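Local coordinates for cellulose biosynthesis protein BcsG (Salmonella typhimurium LT2, PDB 5OLT) that is required for cellulose biosynthesis, represented by its extramembrane domain, a zinc-binding member of the alkaline phosphatase family, at residues 25-30 / 376-381; 174-179 / 195-200; 190-195 / 246-251. All blocks are in the same frame, centred on the assembly; numbering follows the deposited sequence. Where two conformers were deposited one is given.

In the fold
Interactions 2 and 3 belong together: their centres lie about 9 Å apart, both use helix 191-203 and they share Leu-195. Interaction 2 holds the loop before strand 178-181 on one side of this helix, interaction 3 joins it to helix 234-255, and Trp-198 and Asn-196 pack on Phe-248 between them. Interaction 1 stands apart on the opposite side of the chain's centre, its centre about 48 Å from that of interaction 2 and about 45 Å from that of interaction 3; it brings helix 27-42 against the C-terminal sheet. None of the three supplies a zinc ligand. The metal is held by Cys-67, Ser-102, Glu-266 and His-267, the last two directly following strand 259-265, into which helix 234-255 leads.

Interaction 1 (25-30 / 376-381); sequences PTTANL and GDWVPY
The first turn of helix 27-42 comes in beside the 376-381 backbone, with the CA atoms of Thr-27 and Trp-378 5.4 Å apart. Thr-27 turns its hydroxyl across this gap: with OG1 anti to its own carbonyl carbon (chi1 -79°), it meets Trp-378 N at 3.1 Å. The bond is weak, its N-H...O angle bent to 133°. A water sits close by, weakly linked to Thr-27 OG1, Pro-25 O and Trp-378 O.

One turn on, Leu-30 covers a face of the indole. Its CB lies 3.6 Å from the centroid of the five-membered ring of Trp-378, 14° off the normal, a CH-pi contact, while Leu-30 CD2 reaches Trp-378 CG at 3.7 Å. The rotation of the indole is fixed further by its NE1, which is hydrogen-bonded to Asn-31 OD1 on the same helix.

Thr-26 caps the helix, its OG1 accepting from Asn-29 N at 3.1 Å. Trp-378 also rests on Tyr-370 and Arg-372 of strand 368-373 and on Val-361 and Ile-363 of strand 360-365. The whole is an N-capped helix start packed, through one buried tryptophan, on the small antiparallel C-terminal sheet.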
loop_
_atom_site.group_PDB
_atom_site.type_symbol
_atom_site.label_atom_id
_atom_site.label_comp_id
_atom_site.label_asym_id
_atom_site.label_seq_id
_atom_site.Cartn_x
_atom_site.Cartn_y
_atom_site.Cartn_z
ATOM N N PRO A 25 4.786 -8.171 -29.103
ATOM C CA PRO A 25 3.948 -8.786 -28.068
ATOM C C PRO A 25 3.354 -10.196 -28.356
ATOM O O PRO A 25 2.145 -10.412 -28.263
ATOM C CB PRO A 25 2.840 -7.746 -27.867
ATOM C CG PRO A 25 2.721 -7.075 -29.198
ATOM C CD PRO A 25 4.143 -6.965 -29.667
ATOM N N THR A 26 4.204 -11.164 -28.605
ATOM C CA THR A 26 3.779 -12.543 -28.784
ATOM C C THR A 26 3.658 -13.228 -27.428
ATOM O O THR A 26 4.248 -12.764 -26.424
ATOM C CB THR A 26 4.815 -13.320 -29.611
ATOM O OG1 THR A 26 6.047 -13.348 -28.865
ATOM C CG2 THR A 26 5.040 -12.642 -30.979
ATOM N N THR A 27 2.964 -14.351 -27.362
ATOM C CA THR A 27 2.896 -15.098 -26.085
ATOM C C THR A 27 4.305 -15.424 -25.550
ATOM O O THR A 27 4.585 -15.249 -24.350
ATOM C CB THR A 27 1.949 -16.320 -26.175
ATOM O OG1 THR A 27 0.601 -15.856 -26.048
ATOM C CG2 THR A 27 2.185 -17.320 -25.052
ATOM N N ALA A 28 5.199 -15.897 -26.429
ATOM C CA ALA A 28 6.537 -16.243 -25.982
ATOM C C ALA A 28 7.267 -15.030 -25.395
ATOM O O ALA A 28 7.906 -15.137 -24.349
ATOM C CB ALA A 28 7.364 -16.878 -27.116
ATOM N N ASN A 29 7.165 -13.882 -26.057
ATOM C CA ASN A 29 7.856 -12.676 -25.577
ATOM C C ASN A 29 7.256 -12.136 -24.290
ATOM O O ASN A 29 8.002 -11.641 -23.446
ATOM C CB ASN A 29 7.949 -11.582 -26.635
ATOM C CG ASN A 29 8.912 -11.952 -27.758
ATOM O OD1 ASN A 29 8.779 -11.452 -28.881
ATOM N ND2 ASN A 29 9.851 -12.812 -27.466
ATOM N N LEU A 30 5.929 -12.219 -24.136
ATOM C CA LEU A 30 5.316 -11.731 -22.897
ATOM C C LEU A 30 5.635 -12.694 -21.761
ATOM O O LEU A 30 5.942 -12.235 -20.656
ATOM C CB LEU A 30 3.800 -11.555 -23.066
ATOM C CG LEU A 30 3.355 -10.171 -23.574
ATOM C CD1 LEU A 30 3.952 -9.727 -24.881
ATOM C CD2 LEU A 30 1.832 -10.221 -23.675
ATOM N N GLY A 376 -1.446 -20.167 -19.465
ATOM C CA GLY A 376 -1.766 -20.295 -20.897
ATOM C C GLY A 376 -1.269 -19.139 -21.789
ATOM O O GLY A 376 -0.313 -18.444 -21.426
ATOM N N ASP A 377 -1.883 -18.953 -22.957
ATOM C CA ASP A 377 -1.533 -17.869 -23.911
ATOM C C ASP A 377 -2.049 -16.514 -23.428
ATOM O O ASP A 377 -3.191 -16.419 -22.971
ATOM C CB ASP A 377 -2.180 -18.079 -25.284
ATOM C CG ASP A 377 -1.589 -19.254 -26.069
ATOM O OD1 ASP A 377 -0.356 -19.512 -26.019
ATOM O OD2 ASP A 377 -2.382 -19.905 -26.773
ATOM N N TRP A 378 -1.238 -15.472 -23.594
ATOM C CA TRP A 378 -1.679 -14.110 -23.299
ATOM C C TRP A 378 -2.759 -13.661 -24.254
ATOM O O TRP A 378 -2.733 -13.977 -25.462
ATOM C CB TRP A 378 -0.509 -13.120 -23.351
ATOM C CG TRP A 378 0.510 -13.380 -22.300
ATOM C CD1 TRP A 378 1.597 -14.197 -22.403
ATOM C CD2 TRP A 378 0.589 -12.785 -20.987
ATOM N NE1 TRP A 378 2.310 -14.204 -21.241
ATOM C CE2 TRP A 378 1.727 -13.335 -20.344
ATOM C CE3 TRP A 378 -0.223 -11.876 -20.278
ATOM C CZ2 TRP A 378 2.090 -13.007 -19.035
ATOM C CZ3 TRP A 378 0.126 -11.557 -18.977
ATOM C CH2 TRP A 378 1.300 -12.092 -18.370
ATOM N N VAL A 379 -3.709 -12.897 -23.732
ATOM C CA VAL A 379 -4.768 -12.285 -24.559
ATOM C C VAL A 379 -4.912 -10.843 -24.129
ATOM O O VAL A 379 -4.682 -10.523 -22.953
ATOM C CB VAL A 379 -6.145 -13.019 -24.471
ATOM C CG1 VAL A 379 -6.110 -14.311 -25.269
ATOM C CG2 VAL A 379 -6.598 -13.266 -23.044
ATOM N N PRO A 380 -5.230 -9.940 -25.049
ATOM C CA PRO A 380 -5.491 -8.559 -24.622
ATOM C C PRO A 380 -6.612 -8.536 -23.567
ATOM O O PRO A 380 -7.620 -9.254 -23.657
ATOM C CB PRO A 380 -5.937 -7.860 -25.917
ATOM C CG PRO A 380 -5.256 -8.671 -26.972
ATOM C CD PRO A 380 -5.301 -10.085 -26.514
ATOM N N TYR A 381 -6.407 -7.727 -22.535
ATOM C CA TYR A 381 -7.482 -7.517 -21.578
ATOM C C TYR A 381 -8.500 -6.577 -22.286
ATOM O O TYR A 381 -8.097 -5.531 -22.786
ATOM C CB TYR A 381 -6.917 -6.862 -20.302
ATOM C CG TYR A 381 -8.029 -6.679 -19.273
ATOM C CD1 TYR A 381 -8.558 -7.783 -18.607
ATOM C CD2 TYR A 381 -8.606 -5.418 -19.046
ATOM C CE1 TYR A 381 -9.613 -7.659 -17.714
ATOM C CE2 TYR A 381 -9.659 -5.283 -18.138
ATOM C CZ TYR A 381 -10.155 -6.409 -17.495
ATOM O OH TYR A 381 -11.200 -6.315 -16.607
HETATM O O HOH W 1 -0.282 -12.808 -27.482
#

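Interaction 2 (174-179 / 195-200); sequences SGLPTA and LNRWLT
Leu-176 lays its CD2 methyl over the centre of the Arg-197 guanidinium, 3.7 Å from CZ of that arginine, and its CG stays close to the same face at 3.8 Å from Arg-197 NH1. Leucine carbons thus cover one face of the guanidinium, while its N-H groups bond within its own plane. There NH1 and NH2 of Arg-197 take hold of a single acceptor, Ser-174 O, each at 2.8 Å. This is an end-on fork in which the carbonyl oxygen lies in the guanidinium plane; both bonds are bent, as sharing one atom requires. Seen from the acceptor, NH2 approaches in the carbonyl plane and NH1 stands 28° out of it.

Arg-197 reaches this far because CG is anti to the backbone N (chi1 173°) and the chain runs out from the helix before a bend at chi3 (-67°) turns the head onto the loop. NH1 has a second acceptor in Asn-172 O, and Asn-172 OD1 in turn receives Ser-174 N.

The contact lies at the surface, tying the loop before strand 178-181 to helix 191-203. Beneath the arginine, Leu-176 continues onto Ala-193 and Val-194 of that helix and onto Tyr-189 of strand 187-189.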
loop_
_atom_site.group_PDB
_atom_site.type_symbol
_atom_site.label_atom_id
_atom_site.label_comp_id
_atom_site.label_asym_id
_atom_site.label_seq_id
_atom_site.Cartn_x
_atom_site.Cartn_y
_atom_site.Cartn_z
ATOM N N SER A 174 -12.928 -3.924 22.204
ATOM C CA SER A 174 -14.072 -3.805 23.132
ATOM C C SER A 174 -14.477 -2.353 23.274
ATOM O O SER A 174 -13.608 -1.475 23.396
ATOM C CB SER A 174 -13.719 -4.323 24.538
ATOM O OG SER A 174 -13.291 -5.662 24.490
ATOM N N GLY A 175 -15.788 -2.092 23.281
ATOM C CA GLY A 175 -16.276 -0.746 23.533
ATOM C C GLY A 175 -16.263 0.171 22.321
ATOM O O GLY A 175 -16.683 1.309 22.426
ATOM N N LEU A 176 -15.767 -0.303 21.177
ATOM C CA LEU A 176 -15.784 0.549 19.991
ATOM C C LEU A 176 -17.174 0.640 19.382
ATOM O O LEU A 176 -17.873 -0.345 19.350
ATOM C CB LEU A 176 -14.825 0.014 18.935
ATOM C CG LEU A 176 -13.328 0.077 19.248
ATOM C CD1 LEU A 176 -12.610 -0.689 18.153
ATOM C CD2 LEU A 176 -12.851 1.526 19.322
ATOM N N PRO A 177 -17.562 1.833 18.881
ATOM C CA PRO A 177 -18.851 1.911 18.208
ATOM C C PRO A 177 -18.826 1.212 16.850
ATOM O O PRO A 177 -17.788 1.152 16.183
ATOM C CB PRO A 177 -19.096 3.414 18.047
ATOM C CG PRO A 177 -17.785 4.065 18.210
ATOM C CD PRO A 177 -16.852 3.127 18.885
ATOM N N THR A 178 -19.948 0.639 16.480
ATOM C CA THR A 178 -20.109 -0.028 15.197
ATOM C C THR A 178 -20.601 0.980 14.162
ATOM O O THR A 178 -21.606 1.699 14.372
ATOM C CB THR A 178 -21.122 -1.163 15.364
ATOM O OG1 THR A 178 -20.520 -2.168 16.179
ATOM C CG2 THR A 178 -21.485 -1.809 14.035
ATOM N N ALA A 179 -19.880 1.077 13.046
ATOM C CA ALA A 179 -20.280 1.948 11.942
ATOM C C ALA A 179 -21.149 1.229 10.908
ATOM O O ALA A 179 -22.103 1.841 10.350
ATOM C CB ALA A 179 -19.040 2.476 11.288
ATOM N N LEU A 195 -8.879 4.939 15.473
ATOM C CA LEU A 195 -7.671 5.766 15.364
ATOM C C LEU A 195 -7.473 6.565 16.654
ATOM O O LEU A 195 -6.340 6.733 17.081
ATOM C CB LEU A 195 -7.757 6.703 14.151
ATOM C CG LEU A 195 -7.552 5.961 12.832
ATOM C CD1 LEU A 195 -8.125 6.809 11.683
ATOM C CD2 LEU A 195 -6.055 5.673 12.609
ATOM N N ASN A 196 -8.551 7.070 17.240
ATOM C CA ASN A 196 -8.413 7.821 18.497
ATOM C C ASN A 196 -7.934 6.931 19.646
ATOM O O ASN A 196 -7.145 7.383 20.500
ATOM C CB ASN A 196 -9.703 8.523 18.843
ATOM C CG ASN A 196 -9.837 9.847 18.113
ATOM O OD1 ASN A 196 -8.843 10.505 17.779
ATOM N ND2 ASN A 196 -11.071 10.259 17.879
ATOM N N ARG A 197 -8.379 5.683 19.658
ATOM C CA ARG A 197 -7.906 4.711 20.650
ATOM C C ARG A 197 -6.412 4.461 20.456
ATOM O O ARG A 197 -5.629 4.422 21.401
ATOM C CB ARG A 197 -8.725 3.414 20.565
ATOM C CG ARG A 197 -8.152 2.313 21.463
ATOM C CD ARG A 197 -9.082 1.123 21.553
ATOM N NE ARG A 197 -10.325 1.465 22.266
ATOM C CZ ARG A 197 -11.292 0.603 22.566
ATOM N NH1 ARG A 197 -11.184 -0.682 22.245
ATOM N NH2 ARG A 197 -12.369 1.037 23.231
ATOM N N TRP A 198 -5.978 4.319 19.198
ATOM C CA TRP A 198 -4.568 4.171 18.897
ATOM C C TRP A 198 -3.760 5.386 19.398
ATOM O O TRP A 198 -2.699 5.230 20.024
ATOM C CB TRP A 198 -4.410 4.002 17.374
ATOM C CG TRP A 198 -3.003 3.989 16.897
ATOM C CD1 TRP A 198 -2.173 2.910 16.856
ATOM C CD2 TRP A 198 -2.239 5.101 16.434
ATOM N NE1 TRP A 198 -0.942 3.271 16.398
ATOM C CE2 TRP A 198 -0.939 4.616 16.127
ATOM C CE3 TRP A 198 -2.523 6.458 16.232
ATOM C CZ2 TRP A 198 0.066 5.439 15.623
ATOM C CZ3 TRP A 198 -1.514 7.280 15.755
ATOM C CH2 TRP A 198 -0.230 6.767 15.465
ATOM N N LEU A 199 -4.281 6.583 19.157
ATOM C CA LEU A 199 -3.582 7.834 19.508
ATOM C C LEU A 199 -3.431 7.993 21.030
ATOM O O LEU A 199 -2.395 8.434 21.500
ATOM C CB LEU A 199 -4.299 9.051 18.912
ATOM C CG LEU A 199 -3.571 10.392 19.122
ATOM C CD1 LEU A 199 -2.130 10.389 18.597
ATOM C CD2 LEU A 199 -4.396 11.500 18.459
ATOM N N THR A 200 -4.452 7.633 21.794
ATOM C CA THR A 200 -4.344 7.674 23.274
ATOM C C THR A 200 -3.255 6.675 23.732
ATOM O O THR A 200 -2.403 7.005 24.574
ATOM C CB THR A 200 -5.659 7.291 23.978
ATOM O OG1 THR A 200 -5.902 5.892 23.797
ATOM C CG2 THR A 200 -6.869 8.119 23.460
#

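Interaction 3 (190-195 / 246-251); sequences DDLAVL and DAFFTE
Leu-195 and Phe-248 make the main apolar contact between segments 191-195 and 246-251 of helices 191-203 and 234-255. The segments run roughly parallel in the same sense, their N-to-C directions 24° apart and their axes 10.0 Å apart at closest approach. The phenyl ring of Phe-248 presents a face to Leu-195, whose CB sits over the ring centre at 3.5 Å from the centroid and 8° off the normal, a CH-pi contact. The two methyls spread the overlap along one side of the ring: Leu-195 CD1 is 3.9 Å from Phe-248 CG, and Leu-195 CD2 is 3.8 Å from Phe-248 CE2. Phe-248 reaches across with CG anti to its backbone N (chi1 -171°).

Plain aliphatic contacts follow at Leu-192. Its CD1 touches Phe-248 CB at 3.9 Å, and its CD2 meets Ala-247 CB more loosely, at 4.3 Å.

The polar contacts gather at the start of the first helix. Asp-190 is its N-cap, with OD2 taking Ala-193 N at 3.0 Å through the lone pair turned away from OD1. Leu-192 N is hydrogen-bonded to Glu-244 OE1 on helix 234-255, so a carboxylate of the second helix also serves this N-terminus. The carboxylates of Asp-190 and Glu-244 come close, a like-charge approach that the amides and the helix end probably ease.

Elsewhere Leu-195 packs on Phe-214 of strand 210-216, and Phe-249 makes an edge-to-face pair with Phe-299. The chemistry implies helices joined mainly by leucine and phenylalanine over the central sheet, with the Glu-244 bond adding a polar link at the start of helix 191-203.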
loop_
_atom_site.group_PDB
_atom_site.type_symbol
_atom_site.label_atom_id
_atom_site.label_comp_id
_atom_site.label_asym_id
_atom_site.label_seq_id
_atom_site.Cartn_x
_atom_site.Cartn_y
_atom_site.Cartn_z
ATOM N N ASP A 190 -16.208 1.989 13.861
ATOM C CA ASP A 190 -15.940 3.325 13.382
ATOM C C ASP A 190 -14.437 3.586 13.330
ATOM O O ASP A 190 -13.713 3.410 14.340
ATOM C CB ASP A 190 -16.569 4.358 14.305
ATOM C CG ASP A 190 -16.419 5.727 13.758
ATOM O OD1 ASP A 190 -17.167 6.080 12.816
ATOM O OD2 ASP A 190 -15.524 6.437 14.231
ATOM N N ASP A 191 -13.978 4.097 12.192
ATOM C CA ASP A 191 -12.526 4.246 12.013
ATOM C C ASP A 191 -11.927 5.364 12.840
ATOM O O ASP A 191 -10.791 5.240 13.323
ATOM C CB ASP A 191 -12.187 4.428 10.550
ATOM C CG ASP A 191 -12.453 3.154 9.785
ATOM O OD1 ASP A 191 -11.912 2.097 10.263
ATOM O OD2 ASP A 191 -13.252 3.168 8.798
ATOM N N LEU A 192 -12.668 6.478 13.000
ATOM C CA LEU A 192 -12.152 7.541 13.854
ATOM C C LEU A 192 -12.019 7.039 15.278
ATOM O O LEU A 192 -11.044 7.402 15.955
ATOM C CB LEU A 192 -13.043 8.770 13.758
ATOM C CG LEU A 192 -12.601 10.036 14.496
ATOM C CD1 LEU A 192 -11.169 10.410 14.095
ATOM C CD2 LEU A 192 -13.609 11.160 14.233
ATOM N N ALA A 193 -12.966 6.216 15.749
ATOM C CA ALA A 193 -12.849 5.655 17.113
ATOM C C ALA A 193 -11.637 4.733 17.252
ATOM O O ALA A 193 -10.914 4.801 18.248
ATOM C CB ALA A 193 -14.113 4.920 17.500
ATOM N N VAL A 194 -11.390 3.893 16.236
ATOM C CA VAL A 194 -10.214 3.026 16.248
ATOM C C VAL A 194 -8.932 3.882 16.285
ATOM O O VAL A 194 -8.005 3.591 17.048
ATOM C CB VAL A 194 -10.190 2.112 14.996
ATOM C CG1 VAL A 194 -8.889 1.334 14.920
ATOM C CG2 VAL A 194 -11.353 1.121 15.017
ATOM N N LEU A 195 -8.879 4.939 15.473
ATOM C CA LEU A 195 -7.671 5.766 15.364
ATOM C C LEU A 195 -7.473 6.565 16.654
ATOM O O LEU A 195 -6.340 6.733 17.081
ATOM C CB LEU A 195 -7.757 6.703 14.151
ATOM C CG LEU A 195 -7.552 5.961 12.832
ATOM C CD1 LEU A 195 -8.125 6.809 11.683
ATOM C CD2 LEU A 195 -6.055 5.673 12.609
ATOM N N ASP A 246 -9.540 12.589 7.542
ATOM C CA ASP A 246 -9.144 13.984 7.619
ATOM C C ASP A 246 -9.281 14.548 9.017
ATOM O O ASP A 246 -8.404 15.294 9.467
ATOM C CB ASP A 246 -9.944 14.811 6.611
ATOM C CG ASP A 246 -9.148 15.958 6.055
ATOM O OD1 ASP A 246 -7.939 15.770 5.742
ATOM O OD2 ASP A 246 -9.736 17.044 5.935
ATOM N N ALA A 247 -10.341 14.171 9.728
ATOM C CA ALA A 247 -10.545 14.582 11.110
ATOM C C ALA A 247 -9.402 14.036 11.962
ATOM O O ALA A 247 -8.851 14.765 12.793
ATOM C CB ALA A 247 -11.887 14.116 11.622
ATOM N N PHE A 248 -9.012 12.781 11.734
ATOM C CA PHE A 248 -7.907 12.240 12.461
ATOM C C PHE A 248 -6.584 12.926 12.151
ATOM O O PHE A 248 -5.787 13.156 13.069
ATOM C CB PHE A 248 -7.789 10.727 12.248
ATOM C CG PHE A 248 -6.778 10.136 13.154
ATOM C CD1 PHE A 248 -7.013 10.190 14.551
ATOM C CD2 PHE A 248 -5.607 9.597 12.670
ATOM C CE1 PHE A 248 -6.115 9.676 15.445
ATOM C CE2 PHE A 248 -4.654 9.073 13.602
ATOM C CZ PHE A 248 -4.921 9.146 14.977
ATOM N N PHE A 249 -6.347 13.280 10.891
ATOM C CA PHE A 249 -5.131 14.015 10.554
ATOM C C PHE A 249 -5.095 15.304 11.374
ATOM O O PHE A 249 -4.036 15.691 11.884
ATOM C CB PHE A 249 -5.075 14.310 9.062
ATOM C CG PHE A 249 -4.728 13.124 8.198
ATOM C CD1 PHE A 249 -4.600 11.816 8.718
ATOM C CD2 PHE A 249 -4.496 13.321 6.836
ATOM C CE1 PHE A 249 -4.268 10.732 7.873
ATOM C CE2 PHE A 249 -4.158 12.260 6.007
ATOM C CZ PHE A 249 -4.060 10.971 6.518
ATOM N N THR A 250 -6.237 15.978 11.494
ATOM C CA THR A 250 -6.310 17.209 12.340
ATOM C C THR A 250 -5.964 16.934 13.812
ATOM O O THR A 250 -5.194 17.708 14.442
ATOM C CB THR A 250 -7.675 17.898 12.172
ATOM O OG1 THR A 250 -7.828 18.224 10.784
ATOM C CG2 THR A 250 -7.756 19.160 12.980
ATOM N N GLU A 251 -6.502 15.850 14.362
ATOM C CA GLU A 251 -6.154 15.404 15.716
ATOM C C GLU A 251 -4.666 15.130 15.844
ATOM O O GLU A 251 -4.043 15.503 16.864
ATOM C CB GLU A 251 -6.951 14.167 16.167
ATOM C CG GLU A 251 -8.414 14.424 16.460
ATOM C CD GLU A 251 -8.595 15.601 17.408
ATOM O OE1 GLU A 251 -8.185 15.480 18.592
ATOM O OE2 GLU A 251 -9.126 16.657 16.964
#